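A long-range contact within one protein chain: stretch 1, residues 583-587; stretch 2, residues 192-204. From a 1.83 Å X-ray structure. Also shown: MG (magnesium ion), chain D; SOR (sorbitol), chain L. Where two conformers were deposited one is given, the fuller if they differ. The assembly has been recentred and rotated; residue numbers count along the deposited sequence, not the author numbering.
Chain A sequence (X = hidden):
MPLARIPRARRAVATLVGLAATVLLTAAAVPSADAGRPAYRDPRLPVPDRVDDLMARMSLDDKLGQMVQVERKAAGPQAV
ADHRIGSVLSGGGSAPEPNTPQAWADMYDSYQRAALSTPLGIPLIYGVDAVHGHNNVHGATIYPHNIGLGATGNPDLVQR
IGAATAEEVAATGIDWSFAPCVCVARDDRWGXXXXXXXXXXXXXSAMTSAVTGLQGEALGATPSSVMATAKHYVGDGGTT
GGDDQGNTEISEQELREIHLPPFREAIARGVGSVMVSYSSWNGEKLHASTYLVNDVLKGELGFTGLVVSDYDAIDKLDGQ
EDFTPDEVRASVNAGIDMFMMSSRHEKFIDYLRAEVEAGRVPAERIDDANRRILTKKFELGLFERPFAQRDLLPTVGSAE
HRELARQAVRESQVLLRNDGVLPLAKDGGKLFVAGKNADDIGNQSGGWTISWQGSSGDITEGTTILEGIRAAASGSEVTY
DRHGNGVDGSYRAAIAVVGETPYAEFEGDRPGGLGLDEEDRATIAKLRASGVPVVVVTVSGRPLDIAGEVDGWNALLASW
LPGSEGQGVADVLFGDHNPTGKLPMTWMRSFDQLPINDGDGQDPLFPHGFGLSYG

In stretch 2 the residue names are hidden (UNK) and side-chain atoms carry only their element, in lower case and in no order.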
# COMPACT_ATOMS: atom_id res chain seq x y z
N LEU A 583 -12.89 -15.07 -1.14
CA LEU A 583 -11.85 -14.80 -2.12
C LEU A 583 -12.07 -13.47 -2.83
O LEU A 583 -13.13 -13.26 -3.44
CB LEU A 583 -11.77 -15.91 -3.16
CG LEU A 583 -11.07 -17.20 -2.73
CD1 LEU A 583 -10.82 -18.08 -3.96
CD2 LEU A 583 -9.77 -16.91 -2.00
N PRO A 584 -11.09 -12.56 -2.79
CA PRO A 584 -11.17 -11.33 -3.59
C PRO A 584 -10.59 -11.46 -4.99
O PRO A 584 -10.77 -10.54 -5.80
CB PRO A 584 -10.33 -10.35 -2.75
CG PRO A 584 -9.26 -11.24 -2.16
CD PRO A 584 -9.97 -12.54 -1.83
N MET A 585 -9.87 -12.54 -5.28
CA MET A 585 -9.40 -12.87 -6.62
C MET A 585 -9.87 -14.28 -6.95
O MET A 585 -10.00 -15.13 -6.06
CB MET A 585 -7.85 -12.83 -6.75
CG MET A 585 -7.20 -11.44 -6.93
SD MET A 585 -7.38 -10.43 -5.46
CE MET A 585 -6.22 -9.07 -5.72
N THR A 586 -10.14 -14.52 -8.23
CA THR A 586 -10.45 -15.86 -8.70
C THR A 586 -9.19 -16.74 -8.64
O THR A 586 -8.11 -16.31 -9.05
CB THR A 586 -10.99 -15.79 -10.13
OG1 THR A 586 -12.24 -15.08 -10.13
CG2 THR A 586 -11.22 -17.17 -10.69
N TRP A 587 -9.33 -17.96 -8.14
CA TRP A 587 -8.18 -18.82 -7.89
C TRP A 587 -8.00 -19.81 -9.04
O TRP A 587 -8.88 -20.64 -9.28
CB TRP A 587 -8.34 -19.56 -6.56
CG TRP A 587 -7.05 -20.11 -6.02
CD1 TRP A 587 -6.23 -21.04 -6.61
CD2 TRP A 587 -6.44 -19.78 -4.76
NE1 TRP A 587 -5.14 -21.30 -5.80
CE2 TRP A 587 -5.25 -20.53 -4.66
CE3 TRP A 587 -6.78 -18.91 -3.72
CZ2 TRP A 587 -4.40 -20.44 -3.56
CZ3 TRP A 587 -5.93 -18.82 -2.62
CH2 TRP A 587 -4.76 -19.58 -2.55
N UNK A 192 2.43 -6.58 -7.62
CA UNK A 192 1.66 -5.75 -6.70
C UNK A 192 0.24 -6.26 -6.51
O UNK A 192 -0.62 -5.53 -6.01
c UNK A 192 3.07 -2.31 -7.80
n UNK A 192 3.83 0.36 -7.38
c UNK A 192 3.50 -0.39 -6.32
c UNK A 192 3.00 -3.83 -7.69
n UNK A 192 3.13 -1.66 -6.50
c UNK A 192 1.65 -4.29 -7.18
n UNK A 192 3.54 0.14 -5.10
N UNK A 193 -0.02 -7.51 -6.91
CA UNK A 193 -1.35 -8.09 -6.69
C UNK A 193 -1.78 -7.95 -5.23
O UNK A 193 -2.96 -7.71 -4.95
o UNK A 193 -1.11 -9.63 -8.54
c UNK A 193 -2.70 -10.22 -6.81
c UNK A 193 -1.36 -9.56 -7.13
N UNK A 194 -0.84 -8.09 -4.30
CA UNK A 194 -1.21 -8.03 -2.89
C UNK A 194 -1.57 -6.62 -2.44
O UNK A 194 -2.21 -6.46 -1.40
c UNK A 194 2.44 -5.94 -0.84
c UNK A 194 1.26 -6.67 -0.97
c UNK A 194 3.54 -6.29 -1.59
c UNK A 194 3.47 -7.36 -2.47
o UNK A 194 4.72 -5.60 -1.48
c UNK A 194 1.17 -7.75 -1.86
c UNK A 194 2.30 -8.08 -2.59
c UNK A 194 -0.10 -8.58 -1.99
N UNK A 195 -1.16 -5.61 -3.20
CA UNK A 195 -1.56 -4.25 -2.86
C UNK A 195 -2.95 -3.91 -3.36
O UNK A 195 -3.43 -2.80 -3.11
c UNK A 195 -0.54 -3.26 -3.43
o UNK A 195 1.54 -1.31 -2.61
c UNK A 195 1.80 -2.39 -3.17
o UNK A 195 2.80 -2.57 -3.90
c UNK A 195 0.87 -3.56 -2.95
N UNK A 196 -3.62 -4.84 -4.04
CA UNK A 196 -4.95 -4.62 -4.58
C UNK A 196 -6.00 -5.23 -3.66
O UNK A 196 -5.84 -6.35 -3.17
o UNK A 196 -6.39 -5.21 -6.49
c UNK A 196 -5.06 -5.23 -5.98
N UNK A 197 -7.09 -4.49 -3.44
CA UNK A 197 -8.20 -5.04 -2.68
C UNK A 197 -8.94 -6.16 -3.41
O UNK A 197 -9.69 -6.91 -2.78
c UNK A 197 -8.66 -2.94 -1.34
c UNK A 197 -8.00 -2.38 0.92
c UNK A 197 -8.38 -1.64 -1.73
c UNK A 197 -8.47 -3.31 -0.02
c UNK A 197 -7.72 -1.08 0.52
c UNK A 197 -7.92 -0.71 -0.81
c UNK A 197 -9.18 -3.93 -2.33
N UNK A 198 -8.77 -6.29 -4.71
CA UNK A 198 -9.43 -7.39 -5.39
C UNK A 198 -9.48 -7.16 -6.88
O UNK A 198 -9.16 -6.09 -7.39
N UNK A 199 -9.92 -8.20 -7.59
CA UNK A 199 -9.95 -8.17 -9.04
C UNK A 199 -11.19 -7.47 -9.59
O UNK A 199 -11.23 -7.20 -10.80
c UNK A 199 -9.89 -9.60 -9.60
c UNK A 199 -11.10 -11.80 -9.89
o UNK A 199 -12.16 -12.42 -10.11
c UNK A 199 -11.20 -10.35 -9.46
o UNK A 199 -9.97 -12.32 -9.99
N UNK A 200 -12.19 -7.21 -8.77
CA UNK A 200 -13.43 -6.59 -9.22
C UNK A 200 -13.47 -5.14 -8.77
O UNK A 200 -13.13 -4.83 -7.62
c UNK A 200 -15.96 -9.46 -8.65
n UNK A 200 -17.65 -9.77 -10.41
c UNK A 200 -14.66 -7.33 -8.71
c UNK A 200 -17.25 -8.95 -9.24
c UNK A 200 -14.76 -8.75 -9.22
N UNK A 201 -13.89 -4.26 -9.68
CA UNK A 201 -13.99 -2.84 -9.33
C UNK A 201 -14.82 -2.61 -8.08
O UNK A 201 -14.54 -1.68 -7.32
o UNK A 201 -15.91 -2.45 -10.73
c UNK A 201 -14.57 -2.05 -10.51
N UNK A 202 -15.86 -3.44 -7.86
CA UNK A 202 -16.60 -3.41 -6.59
C UNK A 202 -15.66 -3.49 -5.40
O UNK A 202 -15.81 -2.76 -4.42
c UNK A 202 -17.82 -5.17 -5.15
c UNK A 202 -17.60 -4.58 -6.55
o UNK A 202 -17.21 -7.25 -4.11
c UNK A 202 -17.75 -6.71 -5.10
o UNK A 202 -18.22 -7.37 -6.05
N UNK A 203 -14.69 -4.41 -5.45
CA UNK A 203 -13.81 -4.64 -4.32
C UNK A 203 -13.09 -3.35 -3.96
O UNK A 203 -13.26 -2.81 -2.86
n UNK A 203 -12.87 -7.96 -5.72
c UNK A 203 -13.44 -7.13 -4.83
o UNK A 203 -14.43 -7.45 -4.17
c UNK A 203 -12.79 -5.75 -4.64
N UNK A 204 -12.29 -2.84 -4.89
CA UNK A 204 -11.50 -1.65 -4.60
C UNK A 204 -12.39 -0.46 -4.27
O UNK A 204 -12.09 0.29 -3.35
c UNK A 204 -10.59 -1.33 -5.79
MG MG D . -8.18 -12.26 -11.19
C1 SOR L . 4.18 3.63 -5.35
C2 SOR L . 5.02 4.13 -4.19
C3 SOR L . 6.43 4.42 -4.69
C4 SOR L . 7.40 4.59 -3.52
C5 SOR L . 8.86 4.32 -3.91
C6 SOR L . 9.67 4.16 -2.63
O1 SOR L . 3.10 2.86 -4.89
O2 SOR L . 4.43 5.31 -3.66
O3 SOR L . 6.40 5.60 -5.45
O4 SOR L . 7.28 5.89 -2.99
O5 SOR L . 8.99 3.17 -4.73
O6 SOR L . 10.90 3.53 -2.90
O HOH W 1 -7.14 -13.99 -10.12
O HOH W 2 -6.53 -10.95 -10.53

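Position 192 carries three carbons in a row, a nitrogen, and then a carbon bearing two more nitrogens. This guanidinium identifies Arg-192, which stays clear of stretch 1; its NH2 donates a hydrogen bond to O1 of the sorbitol at 2.8 Å. Position 193 has one carbon branching to an oxygen and a carbon, and the outer carbon lies 3.9 Å from CE of Met-585. The branching and the mixed elements give Thr-193, whose backbone O is also 3.6 Å from CE of Met-585.

At position 194 a single carbon leads to a six-carbon ring bearing an oxygen, the phenol of Tyr-194, whose CA-to-CB bond points away from stretch 1. Position 195 shows three carbons, the third carrying two oxygens, and its CA-to-CB bond also points away. One of these oxygens accepts from NE of Arg-192 at 2.8 Å in a salt bridge. A carboxylate on this length of chain is that of Glu-195, and the accepting atom is OE2.

Position 196 has one carbon and one oxygen, the latter 3.9 Å from CE of Met-585: Ser-196. Its OG accepts a hydrogen bond from the backbone N of position 198 at 3.2 Å, linking positions 196 and 198. Position 197 has a carbon and a plain six-carbon ring, hence Phe-197. The CA-to-CB bond points away from stretch 1, the side chain makes no contact with it, and contact is left to the backbone O, 3.5 Å from CB of Pro-584 and without a hydrogen-bonding partner.

Position 198 has no side-chain atoms, and its CA approaches O of Pro-584 to 3.4 Å and CE of Met-585 to 3.6 Å. It is Gly-198; with phi/psi of 162/171°, a CB would be jammed against the preceding carbonyl oxygen, which by itself calls for glycine.

Position 199 again has three carbons ending in two oxygens, but here the CA-to-CB bond points toward stretch 1. One oxygen lies 2.8 Å from N of Thr-586 and the other 2.7 Å from OG1 of Thr-586. This is Glu-199, and these oxygens are OE1 and OE2, respectively.

Four carbons in a row ending in nitrogen make position 200 Lys-200, the N-cap residue of the following helix. One carbon and one oxygen make position 201 Ser-201. Position 202, with three carbons and a terminal pair of oxygens, is the exposed Glu-202. Position 203 has two carbons, the second carrying an oxygen and a nitrogen; its CA-to-CB bond points toward stretch 1, and its amide end lies close to O of Pro-584. It is Asn-203. A lone carbon at position 204 gives Ala-204.

The contact centers on Glu-199. Its backbone N donates to O of Pro-584 (3.1 Å, 170°), while its carboxylate accepts from both N and OG1 of Thr-586. OE1 also binds the magnesium ion at 2.2 Å, so the same carboxylate links stretch 1 to the metal. Beside this polar clasp, the Met-585 methyl packs against Thr-193, Ser-196 and Gly-198.

Stretch 2 (192-204) RTYESFGEKSENA
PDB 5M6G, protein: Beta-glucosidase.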